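Local coordinates for protein Two-component system sensor histidine kinase (PDB 3OTT) that probably senses saccharides through this extracellular part, two beta-propellers and a beta-sandwich, and relays the signal inward to histidine kinase and DNA-binding domains, at residues E178-P183 / F214-S219; C204-I207 / Y212-Q215; E227-N232 / G252-H257. All blocks are in the same frame, centred on the assembly; numbering follows the deposited sequence.

Interaction 1: E178-P183 / F214-S219; sequences EGIPLP and FQYFPS
Segments 178-183 and 214-219 pass each other in opposite directions, I180 facing Y216 and L182 facing F214, with CA atoms 9.0 Å (I180 to Y216) and 7.9 Å (L182 to F214) apart. This is face-to-face packing of neighbouring blades in a beta-propeller: strand 176-180, the outermost of its blade, and the residues that follow it lie against strand 212-217, the third strand of the next blade. Side chains do most of the bridging, helped by one backbone carbonyl, and no hydrogen bond crosses. L182 sits over one face of the F214 ring, with CB 4.1 Å from the ring centroid and 20° off the normal, while its CD2 reaches back over F214 CG. The same ring meets P183 at its rim. The proline CD lies 3.7 Å from F214 CE2, and the carbonyl O of P183 lies in the ring plane, where the aromatic hydrogens point; that oxygen also accepts a hydrogen bond from Q225. Further along, I180 and Y216 cross at about a right angle. CG2 of I180, anti to its own backbone N, is 3.9 Å from Y216 CE1, and I223 of the fourth strand touches both residues. Beyond Y216, F217 packs on T220 of the second subunit. The Y216 ring has a neighbour near its rim on each face: I180 CD1 4.2 Å above one and the backbone N of P218 3.9 Å above the other.

Interaction 2: C204-I207 / Y212-Q215; sequences CVWI and YLFQ
W206 and Q215, a non-hydrogen-bonded pair of two antiparallel strands, lie side by side and point the same way, the amide stacked flat on the indole with the two planes only 4° apart. Q215 CG is 3.5 Å from the centroid of the six-membered ring, a CH-pi contact over the face, and the extended chain beyond it carries the amide on across the ring. C204 lies over that same face. Its SG, placed between backbone N and carbonyl carbon (chi1 60°), receives an almost straight bond from Q215 NE2, 3.3 Å long and in the amide plane. L213 closes on the benzo end of the indole, its CD2 3.8 Å from W206 CZ3. On the other side of this hairpin of the propeller blade, I207 and F214 form the adjacent hydrogen-bonded pair, with I207 N to F214 O at 2.9 Å and F214 N to I207 O at 3.0 Å; their CB atoms meet at 4.0 Å. The buried polar ends have further partners: Q215 OE1 bonds to T226, and W206 NE1 to D199. Held at both its oxygen and its nitrogen, the glutamine amide has little freedom to rotate, which probably helps keep it flat on the indole.

Interaction 3: E227-N232 / G252-H257; sequences EAFHNN and GLYVYH
F229 and Y254 form an offset face-to-face stack, their centroids 4.4 Å apart and their planes inclined by 26°. The two side chains slide past each other in opposite directions, and the CZ end of the F229 ring lies over the CG-CD2-CE2 side of the tyrosine ring: F229 CZ is 3.7 Å from Y254 CD2, and CE2 lies near CG. On the opposite face of F229, toward the rim, E227 CB of the same strand lies 3.6 Å above the plane. Y254 also stacks with H265, and L263 touches both members of the aromatic pair.

The contact joins successive blades of the beta-propeller. Strand 222-229 is the outermost of one blade, and the type II turn F229-N232, closed by a bond from N232 N to F229 O of 3.1 Å, leads straight into strand 232-239, the innermost of the next. Strand 252-256 is the third strand of that second blade, so F229 reaches forward to pack on the blade its own turn opens.

The polar contacts involve no hydrogen bond between the two segments. N232 brings its amide obliquely to Y254, ND2 standing 3.8 Å from CE1, with the planes 64° apart, while its OD1 makes a weak bond to the backbone N of D250. E227, bent at chi2 (-65°), brings OE2 to the edge of the Y256 ring, near its plane, 3.5 Å from CD2, where the slightly positive ring hydrogens probably suit a carboxylate. The hydroxyl of Y256 is hydrogen-bonded to D259, and its ring meets W206 edge-to-face.

All three contacts involve the blade whose four strands run from 193-199 to 222-229. Interaction 2 lies within it and, being a hairpin, combines backbone bonds with a buried amide-indole stack. Interactions 1 and 3 join that blade to the preceding and following ones without a hydrogen bond between the paired segments, largely through side chains: the first is a mostly buried aliphatic-aromatic contact, the third a partly buried one with stacked rings and polar groups. F214 takes part in both interactions 1 and 2, while its neighbour Q215 points to the other face of the sheet and contributes only to interaction 2. A probable hydrogen bond, L213 N to E227 O at 3.1 Å, links interactions 2 and 3.

Interaction 1: E178-P183 / F214-S219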
ATOM      1  N   GLU B 178      28.930   1.516  15.279  1.00 24.15           N
ATOM      2  CA  GLU B 178      29.411   2.878  15.404  1.00 26.29           C
ATOM      3  C   GLU B 178      28.787   3.531  16.661  1.00 24.70           C
ATOM      4  O   GLU B 178      27.556   3.556  16.780  1.00 24.56           O
ATOM      5  CB  GLU B 178      28.960   3.636  14.137  1.00 26.20           C
ATOM      6  CG  GLU B 178      29.316   5.112  14.186  1.00 32.99           C
ATOM      7  CD  GLU B 178      28.732   5.959  13.019  1.00 39.82           C
ATOM      8  OE1 GLU B 178      27.825   5.479  12.249  1.00 37.21           O
ATOM      9  OE2 GLU B 178      29.195   7.138  12.922  1.00 43.24           O
ATOM     10  N   GLY B 179      29.592   4.043  17.571  1.00 23.94           N
ATOM     11  CA  GLY B 179      29.093   4.801  18.741  1.00 24.60           C
ATOM     12  C   GLY B 179      28.390   6.124  18.403  1.00 25.64           C
ATOM     13  O   GLY B 179      28.668   6.731  17.354  1.00 24.73           O
ATOM     14  N   ILE B 180      27.449   6.541  19.260  1.00 25.00           N
ATOM     15  CA  ILE B 180      26.789   7.845  19.118  1.00 26.25           C
ATOM     16  C   ILE B 180      26.847   8.512  20.477  1.00 27.19           C
ATOM     17  O   ILE B 180      26.094   8.150  21.378  1.00 27.25           O
ATOM     18  CB  ILE B 180      25.299   7.771  18.665  1.00 25.26           C
ATOM     19  CG1 ILE B 180      25.190   7.175  17.294  1.00 25.58           C
ATOM     20  CG2 ILE B 180      24.655   9.161  18.641  1.00 24.25           C
ATOM     21  CD1 ILE B 180      23.853   6.469  17.102  1.00 26.58           C
ATOM     22  N   PRO B 181      27.767   9.468  20.634  1.00 28.21           N
ATOM     23  CA  PRO B 181      28.059  10.104  21.911  1.00 28.59           C
ATOM     24  C   PRO B 181      26.902  10.969  22.344  1.00 27.75           C
ATOM     25  O   PRO B 181      26.297  11.615  21.506  1.00 28.97           O
ATOM     26  CB  PRO B 181      29.291  11.010  21.593  1.00 29.97           C
ATOM     27  CG  PRO B 181      29.886  10.455  20.273  1.00 29.53           C
ATOM     28  CD  PRO B 181      28.625   9.983  19.539  1.00 30.10           C
ATOM     29  N   LEU B 182      26.613  11.010  23.635  1.00 26.54           N
ATOM     30  CA  LEU B 182      25.429  11.712  24.102  1.00 25.61           C
ATOM     31  C   LEU B 182      25.882  12.834  25.011  1.00 25.60           C
ATOM     32  O   LEU B 182      26.596  12.618  25.981  1.00 25.54           O
ATOM     33  CB  LEU B 182      24.448  10.757  24.801  1.00 24.00           C
ATOM     34  CG  LEU B 182      23.852   9.607  23.954  1.00 24.56           C
ATOM     35  CD1 LEU B 182      23.285   8.518  24.851  1.00 21.97           C
ATOM     36  CD2 LEU B 182      22.750  10.019  22.994  1.00 20.81           C
ATOM     37  N   PRO B 183      25.506  14.049  24.672  1.00 26.00           N
ATOM     38  CA  PRO B 183      26.067  15.256  25.340  1.00 27.30           C
ATOM     39  C   PRO B 183      25.409  15.481  26.705  1.00 28.85           C
ATOM     40  O   PRO B 183      24.185  15.608  26.833  1.00 27.92           O
ATOM     41  CB  PRO B 183      25.731  16.410  24.351  1.00 27.52           C
ATOM     42  CG  PRO B 183      24.473  15.943  23.636  1.00 26.08           C
ATOM     43  CD  PRO B 183      24.733  14.392  23.469  1.00 25.67           C
ATOM     44  N   PHE B 214      16.972  12.395  25.083  1.00 10.76           N
ATOM     45  CA  PHE B 214      17.625  12.925  23.879  1.00 11.46           C
ATOM     46  C   PHE B 214      16.781  12.705  22.670  1.00 12.72           C
ATOM     47  O   PHE B 214      16.051  11.705  22.588  1.00 11.98           O
ATOM     48  CB  PHE B 214      18.946  12.258  23.646  1.00 10.63           C
ATOM     49  CG  PHE B 214      19.956  12.513  24.735  1.00 12.01           C
ATOM     50  CD1 PHE B 214      20.100  11.631  25.785  1.00 11.09           C
ATOM     51  CD2 PHE B 214      20.812  13.650  24.675  1.00 11.47           C
ATOM     52  CE1 PHE B 214      21.114  11.880  26.822  1.00 14.61           C
ATOM     53  CE2 PHE B 214      21.786  13.906  25.672  1.00 14.48           C
ATOM     54  CZ  PHE B 214      21.923  13.001  26.771  1.00 12.34           C
ATOM     55  N   GLN B 215      16.913  13.599  21.697  1.00 14.88           N
ATOM     56  CA  GLN B 215      16.519  13.278  20.346  1.00 16.26           C
ATOM     57  C   GLN B 215      17.755  13.242  19.482  1.00 16.90           C
ATOM     58  O   GLN B 215      18.511  14.203  19.457  1.00 18.17           O
ATOM     59  CB  GLN B 215      15.658  14.376  19.808  1.00 17.19           C
ATOM     60  CG  GLN B 215      14.270  14.318  20.272  1.00 21.17           C
ATOM     61  CD  GLN B 215      13.489  15.534  19.832  1.00 24.93           C
ATOM     62  OE1 GLN B 215      13.586  16.616  20.446  1.00 27.13           O
ATOM     63  NE2 GLN B 215      12.692  15.365  18.772  1.00 21.18           N
ATOM     64  N   TYR B 216      17.931  12.176  18.707  1.00 17.04           N
ATOM     65  CA  TYR B 216      19.028  12.094  17.717  1.00 15.82           C
ATOM     66  C   TYR B 216      18.412  12.167  16.330  1.00 16.18           C
ATOM     67  O   TYR B 216      17.388  11.552  16.082  1.00 16.78           O
ATOM     68  CB  TYR B 216      19.780  10.806  17.932  1.00 14.31           C
ATOM     69  CG  TYR B 216      20.689  10.383  16.796  1.00 15.18           C
ATOM     70  CD1 TYR B 216      21.891  11.059  16.571  1.00 12.16           C
ATOM     71  CD2 TYR B 216      20.367   9.332  15.958  1.00 10.65           C
ATOM     72  CE1 TYR B 216      22.755  10.722  15.583  1.00 12.62           C
ATOM     73  CE2 TYR B 216      21.249   9.006  14.886  1.00 17.74           C
ATOM     74  CZ  TYR B 216      22.474   9.726  14.739  1.00 17.76           C
ATOM     75  OH  TYR B 216      23.441   9.466  13.780  1.00 17.95           O
ATOM     76  N   PHE B 217      19.044  12.895  15.414  1.00 15.94           N
ATOM     77  CA  PHE B 217      18.461  13.105  14.070  1.00 15.32           C
ATOM     78  C   PHE B 217      19.435  12.549  13.081  1.00 15.48           C
ATOM     79  O   PHE B 217      20.463  13.222  12.759  1.00 18.19           O
ATOM     80  CB  PHE B 217      18.255  14.608  13.776  1.00 13.70           C
ATOM     81  CG  PHE B 217      17.351  15.280  14.749  1.00 13.82           C
ATOM     82  CD1 PHE B 217      15.992  15.334  14.490  1.00 11.21           C
ATOM     83  CD2 PHE B 217      17.850  15.853  15.943  1.00 11.46           C
ATOM     84  CE1 PHE B 217      15.094  15.978  15.388  1.00 11.13           C
ATOM     85  CE2 PHE B 217      16.979  16.471  16.845  1.00 11.38           C
ATOM     86  CZ  PHE B 217      15.582  16.533  16.572  1.00 11.92           C
ATOM     87  N   PRO B 218      19.149  11.347  12.577  1.00 15.35           N
ATOM     88  CA  PRO B 218      20.099  10.653  11.691  1.00 15.05           C
ATOM     89  C   PRO B 218      20.369  11.410  10.393  1.00 15.49           C
ATOM     90  O   PRO B 218      21.454  11.285   9.833  1.00 17.90           O
ATOM     91  CB  PRO B 218      19.459   9.267  11.425  1.00 15.08           C
ATOM     92  CG  PRO B 218      18.184   9.198  12.302  1.00 15.89           C
ATOM     93  CD  PRO B 218      17.938  10.553  12.909  1.00 15.45           C
ATOM     94  N   SER B 219      19.433  12.202   9.913  1.00 15.08           N
ATOM     95  CA  SER B 219      19.705  12.970   8.695  1.00 16.19           C
ATOM     96  C   SER B 219      20.860  13.996   8.781  1.00 16.95           C
ATOM     97  O   SER B 219      21.416  14.352   7.761  1.00 18.47           O
ATOM     98  CB  SER B 219      18.458  13.660   8.217  1.00 14.58           C
ATOM     99  OG  SER B 219      18.120  14.623   9.177  1.00 18.51           O
TER

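Interaction 2: C204-I207 / Y212-Q215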
ATOM      1  N   CYS B 204      13.338  11.546  14.176  1.00 13.82           N
ATOM      2  CA  CYS B 204      14.397  11.364  15.156  1.00 14.57           C
ATOM      3  C   CYS B 204      14.267   9.989  15.773  1.00 14.16           C
ATOM      4  O   CYS B 204      13.265   9.298  15.631  1.00 12.91           O
ATOM      5  CB  CYS B 204      14.319  12.445  16.277  1.00 13.92           C
ATOM      6  SG  CYS B 204      12.719  12.421  17.230  1.00 16.75           S
ATOM      7  N   VAL B 205      15.285   9.643  16.526  1.00 14.66           N
ATOM      8  CA  VAL B 205      15.205   8.563  17.485  1.00 12.34           C
ATOM      9  C   VAL B 205      15.254   9.191  18.852  1.00 13.41           C
ATOM     10  O   VAL B 205      16.213   9.836  19.176  1.00 13.25           O
ATOM     11  CB  VAL B 205      16.390   7.641  17.336  1.00 13.10           C
ATOM     12  CG1 VAL B 205      16.334   6.506  18.374  1.00 12.21           C
ATOM     13  CG2 VAL B 205      16.403   7.055  15.935  1.00 12.60           C
ATOM     14  N   TRP B 206      14.204   8.994  19.658  1.00 13.27           N
ATOM     15  CA  TRP B 206      14.225   9.287  21.079  1.00 12.20           C
ATOM     16  C   TRP B 206      14.994   8.294  21.907  1.00 12.06           C
ATOM     17  O   TRP B 206      14.933   7.107  21.638  1.00 13.46           O
ATOM     18  CB  TRP B 206      12.825   9.298  21.576  1.00 12.19           C
ATOM     19  CG  TRP B 206      11.958  10.328  20.980  1.00 10.18           C
ATOM     20  CD1 TRP B 206      11.082  10.188  19.936  1.00  9.33           C
ATOM     21  CD2 TRP B 206      11.810  11.656  21.469  1.00 12.14           C
ATOM     22  NE1 TRP B 206      10.415  11.377  19.723  1.00 12.25           N
ATOM     23  CE2 TRP B 206      10.827  12.286  20.674  1.00  9.55           C
ATOM     24  CE3 TRP B 206      12.405  12.371  22.534  1.00 15.96           C
ATOM     25  CZ2 TRP B 206      10.420  13.596  20.897  1.00 10.37           C
ATOM     26  CZ3 TRP B 206      11.992  13.719  22.762  1.00 14.16           C
ATOM     27  CH2 TRP B 206      11.012  14.298  21.941  1.00 13.69           C
ATOM     28  N   ILE B 207      15.745   8.797  22.882  1.00 13.14           N
ATOM     29  CA  ILE B 207      16.710   8.040  23.694  1.00 13.89           C
ATOM     30  C   ILE B 207      16.529   8.376  25.176  1.00 14.76           C
ATOM     31  O   ILE B 207      16.718   9.497  25.602  1.00 15.08           O
ATOM     32  CB  ILE B 207      18.166   8.394  23.292  1.00 14.73           C
ATOM     33  CG1 ILE B 207      18.345   8.234  21.760  1.00 13.66           C
ATOM     34  CG2 ILE B 207      19.136   7.445  24.001  1.00 13.42           C
ATOM     35  CD1 ILE B 207      19.392   9.140  21.183  1.00 15.88           C
ATOM     36  N   TYR B 212      18.205  12.102  31.414  1.00 18.51           N
ATOM     37  CA  TYR B 212      18.020  12.881  30.208  1.00 16.63           C
ATOM     38  C   TYR B 212      17.150  12.116  29.270  1.00 15.53           C
ATOM     39  O   TYR B 212      17.162  10.882  29.264  1.00 14.72           O
ATOM     40  CB  TYR B 212      19.352  13.051  29.482  1.00 17.28           C
ATOM     41  CG  TYR B 212      20.375  13.843  30.214  1.00 19.16           C
ATOM     42  CD1 TYR B 212      21.285  13.223  31.063  1.00 19.17           C
ATOM     43  CD2 TYR B 212      20.439  15.238  30.052  1.00 19.74           C
ATOM     44  CE1 TYR B 212      22.249  13.974  31.763  1.00 21.07           C
ATOM     45  CE2 TYR B 212      21.425  15.986  30.718  1.00 24.22           C
ATOM     46  CZ  TYR B 212      22.301  15.359  31.580  1.00 22.21           C
ATOM     47  OH  TYR B 212      23.280  16.122  32.200  1.00 26.90           O
ATOM     48  N   LEU B 213      16.459  12.877  28.448  1.00 12.88           N
ATOM     49  CA  LEU B 213      15.777  12.427  27.278  1.00 12.80           C
ATOM     50  C   LEU B 213      16.459  13.163  26.044  1.00 12.84           C
ATOM     51  O   LEU B 213      16.539  14.414  26.035  1.00 13.26           O
ATOM     52  CB  LEU B 213      14.322  12.885  27.367  1.00 12.24           C
ATOM     53  CG  LEU B 213      13.398  12.454  26.227  1.00 13.05           C
ATOM     54  CD1 LEU B 213      13.446  10.919  25.997  1.00 12.10           C
ATOM     55  CD2 LEU B 213      11.963  12.953  26.464  1.00 12.96           C
ATOM     56  N   PHE B 214      16.972  12.395  25.083  1.00 10.76           N
ATOM     57  CA  PHE B 214      17.625  12.925  23.879  1.00 11.46           C
ATOM     58  C   PHE B 214      16.781  12.705  22.670  1.00 12.72           C
ATOM     59  O   PHE B 214      16.051  11.705  22.588  1.00 11.98           O
ATOM     60  CB  PHE B 214      18.946  12.258  23.646  1.00 10.63           C
ATOM     61  CG  PHE B 214      19.956  12.513  24.735  1.00 12.01           C
ATOM     62  CD1 PHE B 214      20.100  11.631  25.785  1.00 11.09           C
ATOM     63  CD2 PHE B 214      20.812  13.650  24.675  1.00 11.47           C
ATOM     64  CE1 PHE B 214      21.114  11.880  26.822  1.00 14.61           C
ATOM     65  CE2 PHE B 214      21.786  13.906  25.672  1.00 14.48           C
ATOM     66  CZ  PHE B 214      21.923  13.001  26.771  1.00 12.34           C
ATOM     67  N   GLN B 215      16.913  13.599  21.697  1.00 14.88           N
ATOM     68  CA  GLN B 215      16.519  13.278  20.346  1.00 16.26           C
ATOM     69  C   GLN B 215      17.755  13.242  19.482  1.00 16.90           C
ATOM     70  O   GLN B 215      18.511  14.203  19.457  1.00 18.17           O
ATOM     71  CB  GLN B 215      15.658  14.376  19.808  1.00 17.19           C
ATOM     72  CG  GLN B 215      14.270  14.318  20.272  1.00 21.17           C
ATOM     73  CD  GLN B 215      13.489  15.534  19.832  1.00 24.93           C
ATOM     74  OE1 GLN B 215      13.586  16.616  20.446  1.00 27.13           O
ATOM     75  NE2 GLN B 215      12.692  15.365  18.772  1.00 21.18           N
TER

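Interaction 3: E227-N232 / G252-H257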
ATOM      1  N   GLU B 227      15.196  17.000  27.504  1.00 15.97           N
ATOM      2  CA  GLU B 227      14.786  17.170  28.891  1.00 16.42           C
ATOM      3  C   GLU B 227      15.936  16.689  29.802  1.00 17.56           C
ATOM      4  O   GLU B 227      16.715  15.824  29.419  1.00 16.12           O
ATOM      5  CB  GLU B 227      13.528  16.354  29.216  1.00 16.58           C
ATOM      6  CG  GLU B 227      12.338  16.575  28.307  1.00 18.70           C
ATOM      7  CD  GLU B 227      11.766  18.005  28.402  1.00 25.60           C
ATOM      8  OE1 GLU B 227      11.972  18.694  29.438  1.00 29.14           O
ATOM      9  OE2 GLU B 227      11.112  18.440  27.422  1.00 26.42           O
ATOM     10  N   ALA B 228      16.045  17.285  30.989  1.00 17.90           N
ATOM     11  CA  ALA B 228      17.040  16.925  31.983  1.00 19.10           C
ATOM     12  C   ALA B 228      16.255  16.785  33.283  1.00 20.65           C
ATOM     13  O   ALA B 228      15.604  17.719  33.732  1.00 19.12           O
ATOM     14  CB  ALA B 228      18.157  18.018  32.073  1.00 19.04           C
ATOM     15  N   PHE B 229      16.215  15.569  33.815  1.00 23.71           N
ATOM     16  CA  PHE B 229      15.372  15.246  34.949  1.00 26.77           C
ATOM     17  C   PHE B 229      16.298  14.533  35.907  1.00 27.98           C
ATOM     18  O   PHE B 229      16.320  13.292  35.925  1.00 29.98           O
ATOM     19  CB  PHE B 229      14.346  14.197  34.533  1.00 27.05           C
ATOM     20  CG  PHE B 229      13.272  14.675  33.573  1.00 31.18           C
ATOM     21  CD1 PHE B 229      12.826  15.998  33.553  1.00 37.30           C
ATOM     22  CD2 PHE B 229      12.628  13.760  32.757  1.00 35.45           C
ATOM     23  CE1 PHE B 229      11.787  16.418  32.684  1.00 36.95           C
ATOM     24  CE2 PHE B 229      11.588  14.168  31.886  1.00 38.71           C
ATOM     25  CZ  PHE B 229      11.175  15.514  31.858  1.00 34.91           C
ATOM     26  N   HIS B 230      17.078  15.269  36.664  1.00 28.38           N
ATOM     27  CA  HIS B 230      18.010  14.695  37.651  1.00 29.14           C
ATOM     28  C   HIS B 230      17.345  13.712  38.620  1.00 30.72           C
ATOM     29  O   HIS B 230      16.172  13.933  39.019  1.00 31.66           O
ATOM     30  CB  HIS B 230      18.560  15.842  38.467  1.00 28.35           C
ATOM     31  CG  HIS B 230      19.579  15.436  39.465  1.00 29.83           C
ATOM     32  ND1 HIS B 230      19.541  15.875  40.771  1.00 30.30           N
ATOM     33  CD2 HIS B 230      20.665  14.630  39.359  1.00 27.29           C
ATOM     34  CE1 HIS B 230      20.573  15.368  41.423  1.00 31.93           C
ATOM     35  NE2 HIS B 230      21.267  14.609  40.589  1.00 32.59           N
ATOM     36  N   ASN B 231      18.063  12.653  39.016  1.00 31.19           N
ATOM     37  CA  ASN B 231      17.487  11.579  39.893  1.00 32.94           C
ATOM     38  C   ASN B 231      16.185  10.921  39.340  1.00 32.54           C
ATOM     39  O   ASN B 231      15.443  10.247  40.085  1.00 32.94           O
ATOM     40  CB  ASN B 231      17.229  12.056  41.340  1.00 33.85           C
ATOM     41  CG  ASN B 231      18.529  12.381  42.120  1.00 38.99           C
ATOM     42  OD1 ASN B 231      19.614  11.827  41.844  1.00 42.85           O
ATOM     43  ND2 ASN B 231      18.415  13.287  43.090  1.00 37.17           N
ATOM     44  N   ASN B 232      15.901  11.110  38.055  1.00 30.93           N
ATOM     45  CA  ASN B 232      14.791  10.376  37.430  1.00 30.37           C
ATOM     46  C   ASN B 232      15.396   9.614  36.254  1.00 29.01           C
ATOM     47  O   ASN B 232      16.435   9.997  35.752  1.00 30.28           O
ATOM     48  CB  ASN B 232      13.687  11.345  37.002  1.00 30.55           C
ATOM     49  CG  ASN B 232      12.262  10.699  36.972  1.00 35.21           C
ATOM     50  OD1 ASN B 232      12.081   9.456  37.131  1.00 36.49           O
ATOM     51  ND2 ASN B 232      11.243  11.558  36.753  1.00 35.57           N
ATOM     52  N   GLY B 252       6.486   8.787  37.445  1.00 18.23           N
ATOM     53  CA  GLY B 252       5.272   9.023  36.687  1.00 16.77           C
ATOM     54  C   GLY B 252       5.532   9.224  35.214  1.00 16.67           C
ATOM     55  O   GLY B 252       6.597   8.926  34.701  1.00 16.45           O
ATOM     56  N   LEU B 253       4.521   9.761  34.559  1.00 16.92           N
ATOM     57  CA  LEU B 253       4.428   9.944  33.126  1.00 16.50           C
ATOM     58  C   LEU B 253       4.604  11.403  32.700  1.00 15.76           C
ATOM     59  O   LEU B 253       4.017  12.296  33.289  1.00 15.58           O
ATOM     60  CB  LEU B 253       3.021   9.454  32.649  1.00 15.86           C
ATOM     61  CG  LEU B 253       2.665   9.568  31.157  1.00 16.70           C
ATOM     62  CD1 LEU B 253       3.541   8.729  30.224  1.00 14.38           C
ATOM     63  CD2 LEU B 253       1.217   9.216  31.011  1.00 16.61           C
ATOM     64  N   TYR B 254       5.425  11.621  31.673  1.00 15.68           N
ATOM     65  CA  TYR B 254       5.626  12.936  31.111  1.00 15.86           C
ATOM     66  C   TYR B 254       5.176  12.843  29.681  1.00 15.38           C
ATOM     67  O   TYR B 254       5.347  11.799  29.026  1.00 13.63           O
ATOM     68  CB  TYR B 254       7.071  13.363  31.136  1.00 16.42           C
ATOM     69  CG  TYR B 254       7.553  13.741  32.514  1.00 20.42           C
ATOM     70  CD1 TYR B 254       7.945  12.765  33.402  1.00 20.62           C
ATOM     71  CD2 TYR B 254       7.618  15.096  32.931  1.00 22.04           C
ATOM     72  CE1 TYR B 254       8.442  13.089  34.640  1.00 24.11           C
ATOM     73  CE2 TYR B 254       8.091  15.442  34.208  1.00 22.33           C
ATOM     74  CZ  TYR B 254       8.512  14.414  35.050  1.00 26.42           C
ATOM     75  OH  TYR B 254       8.928  14.625  36.347  1.00 27.70           O
ATOM     76  N   VAL B 255       4.534  13.916  29.240  1.00 15.05           N
ATOM     77  CA  VAL B 255       3.970  13.965  27.912  1.00 16.24           C
ATOM     78  C   VAL B 255       4.570  15.214  27.233  1.00 15.87           C
ATOM     79  O   VAL B 255       4.372  16.331  27.697  1.00 14.47           O
ATOM     80  CB  VAL B 255       2.376  14.049  27.966  1.00 16.12           C
ATOM     81  CG1 VAL B 255       1.765  14.224  26.627  1.00 18.96           C
ATOM     82  CG2 VAL B 255       1.751  12.880  28.617  1.00 13.82           C
ATOM     83  N   TYR B 256       5.254  14.997  26.102  1.00 17.06           N
ATOM     84  CA  TYR B 256       5.950  16.068  25.363  1.00 16.44           C
ATOM     85  C   TYR B 256       5.209  16.354  24.062  1.00 16.76           C
ATOM     86  O   TYR B 256       4.905  15.431  23.244  1.00 16.68           O
ATOM     87  CB  TYR B 256       7.419  15.610  25.081  1.00 16.16           C
ATOM     88  CG  TYR B 256       8.196  16.581  24.176  1.00 16.89           C
ATOM     89  CD1 TYR B 256       8.109  16.470  22.813  1.00 13.73           C
ATOM     90  CD2 TYR B 256       8.961  17.669  24.722  1.00 17.01           C
ATOM     91  CE1 TYR B 256       8.796  17.355  21.948  1.00 14.92           C
ATOM     92  CE2 TYR B 256       9.614  18.572  23.869  1.00 17.49           C
ATOM     93  CZ  TYR B 256       9.524  18.387  22.480  1.00 17.82           C
ATOM     94  OH  TYR B 256      10.129  19.202  21.596  1.00 17.40           O
ATOM     95  N   HIS B 257       4.962  17.621  23.814  1.00 17.25           N
ATOM     96  CA  HIS B 257       4.270  18.006  22.602  1.00 17.95           C
ATOM     97  C   HIS B 257       5.247  18.788  21.736  1.00 19.19           C
ATOM     98  O   HIS B 257       5.643  18.280  20.682  1.00 19.70           O
ATOM     99  CB  HIS B 257       2.954  18.757  22.904  1.00 18.25           C
ATOM    100  CG  HIS B 257       2.328  19.396  21.693  1.00 17.93           C
ATOM    101  ND1 HIS B 257       1.787  18.666  20.644  1.00 18.16           N
ATOM    102  CD2 HIS B 257       2.146  20.699  21.376  1.00 15.36           C
ATOM    103  CE1 HIS B 257       1.321  19.493  19.724  1.00 19.63           C
ATOM    104  NE2 HIS B 257       1.514  20.730  20.149  1.00 21.37           N
TER